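PDB 3CMN: putative hydrolase from Chloroflexus aurantiacus J-10-fl, which is of unknown function but probably hydrolyses peptide bonds as a zincin-like metallopeptidase with a mostly helical fold. Local coordinates for residues 53-58 against 177-182; 304-307 against 312-315; 326-329 against 335-338. All coordinates share one frame; numbering follows the deposited sequence.

Contact 1. Residues 53-58 against 177-182; sequences ALSEPL and FRLWIT
Ser55 meets Thr182 where helix 41-63 passes helix 174-193. The tight point is small. Ser55 OG lies 3.6 Å from the methyl CG2 of Thr182, and Ser55 CB is 4.1 Å from the same methyl. Both hydroxyls are turned to their own helices. Ser55 OG is bonded to the carbonyl of Met51, one turn back. Thr182 CG2 sits anti to the backbone N, which puts OG1 beside that N (chi1 -63°). From there Thr182 OG1 donates to Arg178 O at 2.8 Å. Arg178 O also takes Thr182 N, so two bonds grip it. Between 53-58 and 177-182 the touch is thus mainly a serine side chain against a methyl, both residues buried. Elsewhere on helix 41-63, Tyr48 and Met51 also touch Thr182.

The packing is looser beside this point. Leu179 CD1 comes no nearer to Ser55 OG than 4.4 Å. Leu54 directs its CB toward 177-182, but its side chain stays 4.5 Å off and is exposed.

Helix 174-193 carries an HExxH pattern, consistent with a zincin, and Trp180 meets the ring of His184 on it. Helix 248-279 packs on both segments: Leu54 and Leu58 touch Leu279, and Trp180 touches Met272. Helix 160-169 covers Phe177, Arg178 and Ile181.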
ATOM      1  N   ALA A  53      15.009 -11.818  -3.077  1.00 36.88           N
ATOM      2  CA  ALA A  53      15.552 -12.650  -4.155  1.00 36.98           C
ATOM      3  C   ALA A  53      14.671 -13.871  -4.352  1.00 37.13           C
ATOM      4  O   ALA A  53      14.480 -14.352  -5.467  1.00 38.57           O
ATOM      5  CB  ALA A  53      16.968 -13.088  -3.824  1.00 37.42           C
ATOM      6  N   LEU A  54      14.130 -14.361  -3.246  1.00 36.34           N
ATOM      7  CA  LEU A  54      13.248 -15.508  -3.251  1.00 36.51           C
ATOM      8  C   LEU A  54      11.845 -15.076  -3.692  1.00 38.32           C
ATOM      9  O   LEU A  54      11.220 -15.678  -4.581  1.00 38.13           O
ATOM     10  CB  LEU A  54      13.160 -16.074  -1.838  1.00 36.73           C
ATOM     11  CG  LEU A  54      12.178 -17.236  -1.675  1.00 37.95           C
ATOM     12  CD1 LEU A  54      12.870 -18.484  -2.169  1.00 39.71           C
ATOM     13  CD2 LEU A  54      11.742 -17.409  -0.215  1.00 36.88           C
ATOM     14  N   SER A  55      11.357 -14.025  -3.034  1.00 38.92           N
ATOM     15  CA  SER A  55      10.032 -13.480  -3.269  1.00 38.78           C
ATOM     16  C   SER A  55       9.661 -13.130  -4.693  1.00 37.81           C
ATOM     17  O   SER A  55       8.661 -13.629  -5.195  1.00 36.77           O
ATOM     18  CB  SER A  55       9.815 -12.246  -2.390  1.00 39.12           C
ATOM     19  OG  SER A  55       9.453 -12.630  -1.081  1.00 39.48           O
ATOM     20  N   GLU A  56      10.453 -12.268  -5.328  1.00 38.43           N
ATOM     21  CA  GLU A  56      10.154 -11.834  -6.689  1.00 39.68           C
ATOM     22  C   GLU A  56       9.781 -12.997  -7.609  1.00 40.49           C
ATOM     23  O   GLU A  56       8.728 -12.963  -8.254  1.00 39.09           O
ATOM     24  CB  GLU A  56      11.318 -11.027  -7.281  1.00 39.09           C
ATOM     25  CG  GLU A  56      10.864 -10.109  -8.410  1.00 41.16           C
ATOM     26  CD  GLU A  56      11.956  -9.188  -8.944  1.00 43.15           C
ATOM     27  OE1 GLU A  56      12.742  -8.647  -8.131  1.00 42.37           O
ATOM     28  OE2 GLU A  56      12.005  -8.988 -10.182  1.00 45.26           O
ATOM     29  N   PRO A  57      10.628 -14.046  -7.674  1.00 42.39           N
ATOM     30  CA  PRO A  57      10.354 -15.215  -8.525  1.00 41.82           C
ATOM     31  C   PRO A  57       9.035 -15.918  -8.191  1.00 41.62           C
ATOM     32  O   PRO A  57       8.237 -16.196  -9.084  1.00 42.16           O
ATOM     33  CB  PRO A  57      11.554 -16.123  -8.267  1.00 42.56           C
ATOM     34  CG  PRO A  57      12.663 -15.155  -7.976  1.00 43.84           C
ATOM     35  CD  PRO A  57      11.971 -14.150  -7.066  1.00 42.60           C
ATOM     36  N   LEU A  58       8.809 -16.205  -6.911  1.00 40.64           N
ATOM     37  CA  LEU A  58       7.585 -16.884  -6.494  1.00 41.17           C
ATOM     38  C   LEU A  58       6.344 -16.100  -6.885  1.00 40.01           C
ATOM     39  O   LEU A  58       5.314 -16.684  -7.240  1.00 38.83           O
ATOM     40  CB  LEU A  58       7.577 -17.118  -4.977  1.00 41.28           C
ATOM     41  CG  LEU A  58       8.079 -18.478  -4.468  1.00 43.92           C
ATOM     42  CD1 LEU A  58       9.424 -18.833  -5.104  1.00 43.26           C
ATOM     43  CD2 LEU A  58       8.201 -18.429  -2.943  1.00 44.71           C
ATOM     44  N   PHE A 177       7.864 -13.213  10.326  1.00 34.39           N
ATOM     45  CA  PHE A 177       7.200 -11.934  10.141  1.00 34.35           C
ATOM     46  C   PHE A 177       7.861 -11.089   9.052  1.00 34.56           C
ATOM     47  O   PHE A 177       7.178 -10.471   8.242  1.00 35.70           O
ATOM     48  CB  PHE A 177       7.163 -11.150  11.442  1.00 34.18           C
ATOM     49  CG  PHE A 177       6.416  -9.857  11.337  1.00 36.11           C
ATOM     50  CD1 PHE A 177       5.141  -9.814  10.763  1.00 38.16           C
ATOM     51  CD2 PHE A 177       6.975  -8.683  11.817  1.00 37.98           C
ATOM     52  CE1 PHE A 177       4.431  -8.614  10.669  1.00 37.59           C
ATOM     53  CE2 PHE A 177       6.281  -7.475  11.731  1.00 39.21           C
ATOM     54  CZ  PHE A 177       5.000  -7.444  11.153  1.00 40.20           C
ATOM     55  N   ARG A 178       9.188 -11.070   9.020  1.00 32.72           N
ATOM     56  CA  ARG A 178       9.883 -10.286   8.013  1.00 31.23           C
ATOM     57  C   ARG A 178       9.774 -10.875   6.612  1.00 30.97           C
ATOM     58  O   ARG A 178       9.883 -10.151   5.628  1.00 31.82           O
ATOM     59  CB  ARG A 178      11.342 -10.075   8.425  1.00 29.89           C
ATOM     60  CG  ARG A 178      11.455  -9.088   9.560  1.00 28.54           C
ATOM     61  CD  ARG A 178      12.869  -8.936  10.029  1.00 31.27           C
ATOM     62  NE  ARG A 178      12.946  -7.986  11.132  1.00 31.59           N
ATOM     63  CZ  ARG A 178      12.458  -8.205  12.345  1.00 31.07           C
ATOM     64  NH1 ARG A 178      11.852  -9.351  12.626  1.00 31.98           N
ATOM     65  NH2 ARG A 178      12.581  -7.271  13.276  1.00 33.23           N
ATOM     66  N   LEU A 179       9.567 -12.185   6.517  1.00 31.68           N
ATOM     67  CA  LEU A 179       9.390 -12.803   5.212  1.00 30.82           C
ATOM     68  C   LEU A 179       7.960 -12.478   4.801  1.00 30.09           C
ATOM     69  O   LEU A 179       7.678 -12.242   3.633  1.00 30.62           O
ATOM     70  CB  LEU A 179       9.581 -14.324   5.260  1.00 28.95           C
ATOM     71  CG  LEU A 179       9.251 -15.034   3.932  1.00 29.96           C
ATOM     72  CD1 LEU A 179      10.150 -14.476   2.818  1.00 26.04           C
ATOM     73  CD2 LEU A 179       9.433 -16.545   4.070  1.00 30.06           C
ATOM     74  N   TRP A 180       7.069 -12.456   5.783  1.00 31.90           N
ATOM     75  CA  TRP A 180       5.670 -12.143   5.550  1.00 34.53           C
ATOM     76  C   TRP A 180       5.591 -10.727   4.972  1.00 35.16           C
ATOM     77  O   TRP A 180       4.878 -10.477   4.001  1.00 35.64           O
ATOM     78  CB  TRP A 180       4.889 -12.208   6.864  1.00 34.80           C
ATOM     79  CG  TRP A 180       3.436 -11.845   6.724  1.00 37.84           C
ATOM     80  CD1 TRP A 180       2.417 -12.677   6.364  1.00 38.32           C
ATOM     81  CD2 TRP A 180       2.844 -10.547   6.911  1.00 39.84           C
ATOM     82  NE1 TRP A 180       1.230 -11.983   6.319  1.00 39.13           N
ATOM     83  CE2 TRP A 180       1.462 -10.675   6.648  1.00 40.02           C
ATOM     84  CE3 TRP A 180       3.350  -9.290   7.273  1.00 41.49           C
ATOM     85  CZ2 TRP A 180       0.574  -9.594   6.735  1.00 41.78           C
ATOM     86  CZ3 TRP A 180       2.465  -8.213   7.359  1.00 42.32           C
ATOM     87  CH2 TRP A 180       1.092  -8.376   7.090  1.00 42.71           C
ATOM     88  N   ILE A 181       6.340  -9.816   5.580  1.00 34.43           N
ATOM     89  CA  ILE A 181       6.390  -8.422   5.165  1.00 34.37           C
ATOM     90  C   ILE A 181       6.997  -8.251   3.786  1.00 34.12           C
ATOM     91  O   ILE A 181       6.520  -7.460   2.978  1.00 35.59           O
ATOM     92  CB  ILE A 181       7.185  -7.590   6.194  1.00 35.23           C
ATOM     93  CG1 ILE A 181       6.288  -7.324   7.403  1.00 36.40           C
ATOM     94  CG2 ILE A 181       7.671  -6.286   5.579  1.00 35.97           C
ATOM     95  CD1 ILE A 181       6.994  -6.680   8.546  1.00 36.95           C
ATOM     96  N   THR A 182       8.056  -8.993   3.518  1.00 33.35           N
ATOM     97  CA  THR A 182       8.702  -8.916   2.224  1.00 32.95           C
ATOM     98  C   THR A 182       7.746  -9.397   1.136  1.00 34.76           C
ATOM     99  O   THR A 182       7.637  -8.784   0.079  1.00 35.26           O
ATOM    100  CB  THR A 182       9.988  -9.756   2.216  1.00 32.12           C
ATOM    101  OG1 THR A 182      10.909  -9.210   3.174  1.00 30.02           O
ATOM    102  CG2 THR A 182      10.620  -9.763   0.836  1.00 27.98           C
TER

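Contact 2. Residues 304-307 against 312-315; sequences VFRL and LKLA
The guanidinium of Arg306 has the carbonyl of Leu312 over one face. Leu312 C lies 3.6 Å above its plane, displaced from the centre of the group. Leu312 O is 2.7 Å from Arg306 NH2, but the angle is too poor for a hydrogen bond. The oxygen is modelled too close to the group, so its exact height is doubtful. The N-H groups are used elsewhere. Arg306 NH1 makes a salt bridge to Asp311, and Arg306 NH2 is bonded to Gln302 OE1, one turn back on the same helix. These partners would fix the rotation of the group. Lys313 CB approaches Arg306 NH2 obliquely at 3.8 Å.

The second flat group is the ring of Phe305. Leu312 CD1 comes to it at a slant, 3.9 Å from Phe305 CG and 3.8 Å from Phe305 CB. The other branch, Leu312 CD2, reaches Phe305 CD2 at 4.1 Å. Leu312 CG stands between its backbone N and carbonyl carbon (chi1 42°), and both methyls reach the phenylalanine.

The contact lies at the C-terminal end of helix 283-307, where the chain turns back on it. Thr308 OG1 is bonded to the carbonyls of Val304 and Phe305 there. Residues 312-315 then run back beside the helix as a loop leading to helix 319-331. Leu314 touches Thr298, Asp301 and Gln302, which lie earlier on the helix.

The apolar pair is buried. Helix 248-279 packs on it through Ile257, which touches both Phe305 and Leu312. Leu146 of helix 145-148 also touches Phe305. The charged side is more open. Lys313 is exposed, its chain fully extended, and its NZ is 6.7 Å from Arg306 NH2.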
ATOM      1  N   VAL A 304      -4.776   9.774   4.927  1.00 37.26           N
ATOM      2  CA  VAL A 304      -3.915  10.488   3.989  1.00 38.63           C
ATOM      3  C   VAL A 304      -4.709  11.005   2.786  1.00 38.76           C
ATOM      4  O   VAL A 304      -4.404  12.067   2.255  1.00 38.38           O
ATOM      5  CB  VAL A 304      -2.750   9.596   3.485  1.00 38.87           C
ATOM      6  CG1 VAL A 304      -1.764  10.431   2.697  1.00 37.69           C
ATOM      7  CG2 VAL A 304      -2.048   8.939   4.653  1.00 39.09           C
ATOM      8  N   PHE A 305      -5.721  10.258   2.348  1.00 39.69           N
ATOM      9  CA  PHE A 305      -6.535  10.709   1.221  1.00 40.67           C
ATOM     10  C   PHE A 305      -7.317  11.964   1.604  1.00 40.83           C
ATOM     11  O   PHE A 305      -7.293  12.964   0.887  1.00 41.23           O
ATOM     12  CB  PHE A 305      -7.520   9.621   0.762  1.00 39.84           C
ATOM     13  CG  PHE A 305      -6.903   8.563  -0.119  1.00 41.22           C
ATOM     14  CD1 PHE A 305      -6.330   7.419   0.431  1.00 42.54           C
ATOM     15  CD2 PHE A 305      -6.891   8.712  -1.507  1.00 42.16           C
ATOM     16  CE1 PHE A 305      -5.755   6.438  -0.388  1.00 43.56           C
ATOM     17  CE2 PHE A 305      -6.319   7.738  -2.332  1.00 41.91           C
ATOM     18  CZ  PHE A 305      -5.751   6.602  -1.770  1.00 42.82           C
ATOM     19  N   ARG A 306      -8.004  11.908   2.740  1.00 41.86           N
ATOM     20  CA  ARG A 306      -8.814  13.027   3.219  1.00 42.47           C
ATOM     21  C   ARG A 306      -7.997  14.270   3.524  1.00 43.22           C
ATOM     22  O   ARG A 306      -8.456  15.388   3.318  1.00 43.99           O
ATOM     23  CB  ARG A 306      -9.564  12.612   4.470  1.00 43.13           C
ATOM     24  CG  ARG A 306     -10.476  11.430   4.261  1.00 45.36           C
ATOM     25  CD  ARG A 306     -10.744  10.795   5.590  1.00 47.29           C
ATOM     26  NE  ARG A 306     -11.731   9.731   5.521  1.00 51.08           N
ATOM     27  CZ  ARG A 306     -12.992   9.903   5.138  1.00 52.27           C
ATOM     28  NH1 ARG A 306     -13.430  11.101   4.775  1.00 51.97           N
ATOM     29  NH2 ARG A 306     -13.833   8.877   5.153  1.00 53.65           N
ATOM     30  N   LEU A 307      -6.789  14.063   4.037  1.00 43.09           N
ATOM     31  CA  LEU A 307      -5.884  15.152   4.363  1.00 41.14           C
ATOM     32  C   LEU A 307      -5.571  15.953   3.096  1.00 41.80           C
ATOM     33  O   LEU A 307      -5.577  17.188   3.103  1.00 39.93           O
ATOM     34  CB  LEU A 307      -4.596  14.574   4.949  1.00 40.61           C
ATOM     35  CG  LEU A 307      -3.481  15.543   5.350  1.00 41.91           C
ATOM     36  CD1 LEU A 307      -3.993  16.542   6.388  1.00 39.64           C
ATOM     37  CD2 LEU A 307      -2.308  14.749   5.892  1.00 40.43           C
ATOM     38  N   LEU A 312     -12.936  10.360   0.633  1.00 51.54           N
ATOM     39  CA  LEU A 312     -13.548   9.074   0.342  1.00 50.59           C
ATOM     40  C   LEU A 312     -13.450   8.165   1.563  1.00 50.85           C
ATOM     41  O   LEU A 312     -12.941   8.572   2.606  1.00 50.02           O
ATOM     42  CB  LEU A 312     -12.852   8.434  -0.854  1.00 49.23           C
ATOM     43  CG  LEU A 312     -11.325   8.532  -0.889  1.00 48.13           C
ATOM     44  CD1 LEU A 312     -10.679   7.642   0.169  1.00 45.94           C
ATOM     45  CD2 LEU A 312     -10.873   8.136  -2.269  1.00 47.66           C
ATOM     46  N   LYS A 313     -13.947   6.946   1.429  1.00 51.66           N
ATOM     47  CA  LYS A 313     -13.897   5.995   2.528  1.00 52.66           C
ATOM     48  C   LYS A 313     -13.452   4.621   2.044  1.00 53.93           C
ATOM     49  O   LYS A 313     -14.127   4.018   1.221  1.00 55.11           O
ATOM     50  CB  LYS A 313     -15.257   5.907   3.220  1.00 20.00           C
ATOM     51  CG  LYS A 313     -15.298   4.935   4.386  1.00 20.00           C
ATOM     52  CD  LYS A 313     -16.676   4.900   5.025  1.00 20.00           C
ATOM     53  CE  LYS A 313     -16.715   3.936   6.199  1.00 20.00           C
ATOM     54  NZ  LYS A 313     -18.054   3.905   6.849  1.00 20.00           N
ATOM     55  N   LEU A 314     -12.306   4.177   2.527  1.00 54.48           N
ATOM     56  CA  LEU A 314     -11.806   2.850   2.151  1.00 55.14           C
ATOM     57  C   LEU A 314     -12.675   1.732   2.731  1.00 55.40           C
ATOM     58  O   LEU A 314     -13.459   2.005   3.654  1.00 55.82           O
ATOM     59  CB  LEU A 314     -10.356   2.670   2.611  1.00 54.00           C
ATOM     60  CG  LEU A 314      -9.329   3.654   2.044  1.00 54.12           C
ATOM     61  CD1 LEU A 314      -7.941   3.360   2.592  1.00 20.00           C
ATOM     62  CD2 LEU A 314      -9.325   3.607   0.524  1.00 20.00           C
ATOM     63  N   ALA A 315     -12.564   0.527   2.219  1.00 56.29           N
ATOM     64  CA  ALA A 315     -13.366  -0.571   2.734  1.00 57.10           C
ATOM     65  C   ALA A 315     -12.570  -1.429   3.708  1.00 57.55           C
ATOM     66  O   ALA A 315     -11.371  -1.655   3.532  1.00 57.03           O
ATOM     67  CB  ALA A 315     -13.897  -1.421   1.591  1.00 57.98           C
TER

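Contact 3. Residues 326-329 against 335-338; sequences AVVA and FASR
Val327 and Val328 both press a methyl on Ala336. The contact is apolar and joins two successive helices, 319-331 and 333-336, across a sharp turn of the chain.

Phe335 comes first. Its CB points toward 326-329, but its side chain stops 5.0 Å short. Its ring makes a cation-pi contact with Arg331 instead.

Ala336 follows and makes all the close atom contacts. Its CB lies 3.3 Å from Val327 CG2, tighter than usual van der Waals contact. Val327 is turned away from a staggered position (chi1 -30°), consistent with local strain. Ala336 CB is also 3.6 Å from Val328 CG2, so two neighbouring valines hold one methyl.

Ser337 and Arg338 lie in a 3-10 segment. Ser337 OG is bonded to the carbonyl of Gln334. Arg338 then gives its backbone N to Phe335 O at 2.9 Å. Its guanidinium lies with one face toward the phenylalanine: Phe335 CD1 sits 3.6 Å off that face, near the middle of the guanidinium.

Helix 355-363 packs alongside both segments, with Pro355 on Ala326 and Val327, Asp363 on Phe335 and Met362 on Arg338. Helix 248-279 meets them through His270 on Val328 and Tyr267 on Ser337.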
ATOM      1  N   ALA A 326     -13.934 -15.468  -3.816  1.00 44.06           N
ATOM      2  CA  ALA A 326     -15.150 -15.925  -4.450  1.00 44.83           C
ATOM      3  C   ALA A 326     -14.864 -16.321  -5.898  1.00 46.40           C
ATOM      4  O   ALA A 326     -14.875 -17.510  -6.225  1.00 48.19           O
ATOM      5  CB  ALA A 326     -16.195 -14.827  -4.406  1.00 46.46           C
ATOM      6  N   VAL A 327     -14.578 -15.341  -6.757  1.00 45.06           N
ATOM      7  CA  VAL A 327     -14.322 -15.637  -8.166  1.00 43.35           C
ATOM      8  C   VAL A 327     -13.240 -16.690  -8.379  1.00 42.33           C
ATOM      9  O   VAL A 327     -13.369 -17.534  -9.262  1.00 42.73           O
ATOM     10  CB  VAL A 327     -13.982 -14.341  -9.002  1.00 43.57           C
ATOM     11  CG1 VAL A 327     -14.683 -13.146  -8.403  1.00 41.42           C
ATOM     12  CG2 VAL A 327     -12.481 -14.120  -9.102  1.00 42.79           C
ATOM     13  N   VAL A 328     -12.175 -16.654  -7.587  1.00 42.73           N
ATOM     14  CA  VAL A 328     -11.119 -17.653  -7.741  1.00 43.37           C
ATOM     15  C   VAL A 328     -11.684 -19.040  -7.436  1.00 45.01           C
ATOM     16  O   VAL A 328     -11.334 -20.016  -8.086  1.00 45.67           O
ATOM     17  CB  VAL A 328      -9.927 -17.375  -6.809  1.00 42.55           C
ATOM     18  CG1 VAL A 328      -8.975 -18.558  -6.808  1.00 41.60           C
ATOM     19  CG2 VAL A 328      -9.186 -16.139  -7.282  1.00 41.32           C
ATOM     20  N   ALA A 329     -12.566 -19.127  -6.447  1.00 46.42           N
ATOM     21  CA  ALA A 329     -13.171 -20.407  -6.106  1.00 47.57           C
ATOM     22  C   ALA A 329     -14.080 -20.834  -7.254  1.00 48.36           C
ATOM     23  O   ALA A 329     -14.090 -22.001  -7.659  1.00 49.73           O
ATOM     24  CB  ALA A 329     -13.988 -20.284  -4.817  1.00 47.46           C
ATOM     25  N   PHE A 335      -8.853 -16.883 -14.462  1.00 40.11           N
ATOM     26  CA  PHE A 335     -10.030 -16.064 -14.733  1.00 38.33           C
ATOM     27  C   PHE A 335      -9.930 -14.769 -13.932  1.00 37.61           C
ATOM     28  O   PHE A 335     -10.041 -13.671 -14.493  1.00 37.37           O
ATOM     29  CB  PHE A 335     -11.318 -16.784 -14.340  1.00 36.07           C
ATOM     30  CG  PHE A 335     -12.572 -16.079 -14.811  1.00 35.13           C
ATOM     31  CD1 PHE A 335     -13.058 -16.280 -16.101  1.00 34.59           C
ATOM     32  CD2 PHE A 335     -13.247 -15.190 -13.977  1.00 32.92           C
ATOM     33  CE1 PHE A 335     -14.208 -15.602 -16.552  1.00 34.87           C
ATOM     34  CE2 PHE A 335     -14.386 -14.513 -14.415  1.00 33.57           C
ATOM     35  CZ  PHE A 335     -14.869 -14.718 -15.703  1.00 33.22           C
ATOM     36  N   ALA A 336      -9.717 -14.908 -12.625  1.00 36.38           N
ATOM     37  CA  ALA A 336      -9.590 -13.768 -11.720  1.00 36.70           C
ATOM     38  C   ALA A 336      -8.465 -12.797 -12.118  1.00 36.49           C
ATOM     39  O   ALA A 336      -8.512 -11.618 -11.771  1.00 36.80           O
ATOM     40  CB  ALA A 336      -9.358 -14.268 -10.298  1.00 35.79           C
ATOM     41  N   SER A 337      -7.456 -13.288 -12.833  1.00 36.21           N
ATOM     42  CA  SER A 337      -6.351 -12.434 -13.255  1.00 35.61           C
ATOM     43  C   SER A 337      -6.777 -11.441 -14.339  1.00 35.33           C
ATOM     44  O   SER A 337      -6.033 -10.515 -14.672  1.00 35.82           O
ATOM     45  CB  SER A 337      -5.189 -13.275 -13.783  1.00 35.66           C
ATOM     46  OG  SER A 337      -5.468 -13.776 -15.077  1.00 37.73           O
ATOM     47  N   ARG A 338      -7.972 -11.634 -14.884  1.00 34.78           N
ATOM     48  CA  ARG A 338      -8.487 -10.752 -15.924  1.00 34.53           C
ATOM     49  C   ARG A 338      -8.701  -9.328 -15.418  1.00 34.14           C
ATOM     50  O   ARG A 338      -8.769  -8.376 -16.203  1.00 32.64           O
ATOM     51  CB  ARG A 338      -9.801 -11.296 -16.475  1.00 35.30           C
ATOM     52  CG  ARG A 338      -9.632 -12.522 -17.331  1.00 36.55           C
ATOM     53  CD  ARG A 338     -10.977 -12.957 -17.824  1.00 38.11           C
ATOM     54  NE  ARG A 338     -10.902 -14.171 -18.616  1.00 39.40           N
ATOM     55  CZ  ARG A 338     -11.951 -14.711 -19.225  1.00 39.84           C
ATOM     56  NH1 ARG A 338     -13.141 -14.130 -19.123  1.00 42.11           N
ATOM     57  NH2 ARG A 338     -11.813 -15.830 -19.924  1.00 39.28           N
TER

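How the contacts relate
The three contacts follow one another along the chain and do not touch. Contacts 1 and 2 lie on opposite sides of the chain's centre, with their own centres 28 Å apart. Contact 3 is 23 Å from contact 1 and 27 Å from contact 2, centre to centre. The nearest atoms of contacts 1 and 3 are about 13 Å apart. Helix 248-279 links all three, since it packs on residues of each. Contact 1 lies near the probable active site. Helix 174-193 carries His184, Glu185 and His188, an HExxH pattern consistent with a zincin, though no metal is bound to them here. The side chain of Thr182 lies near them without touching.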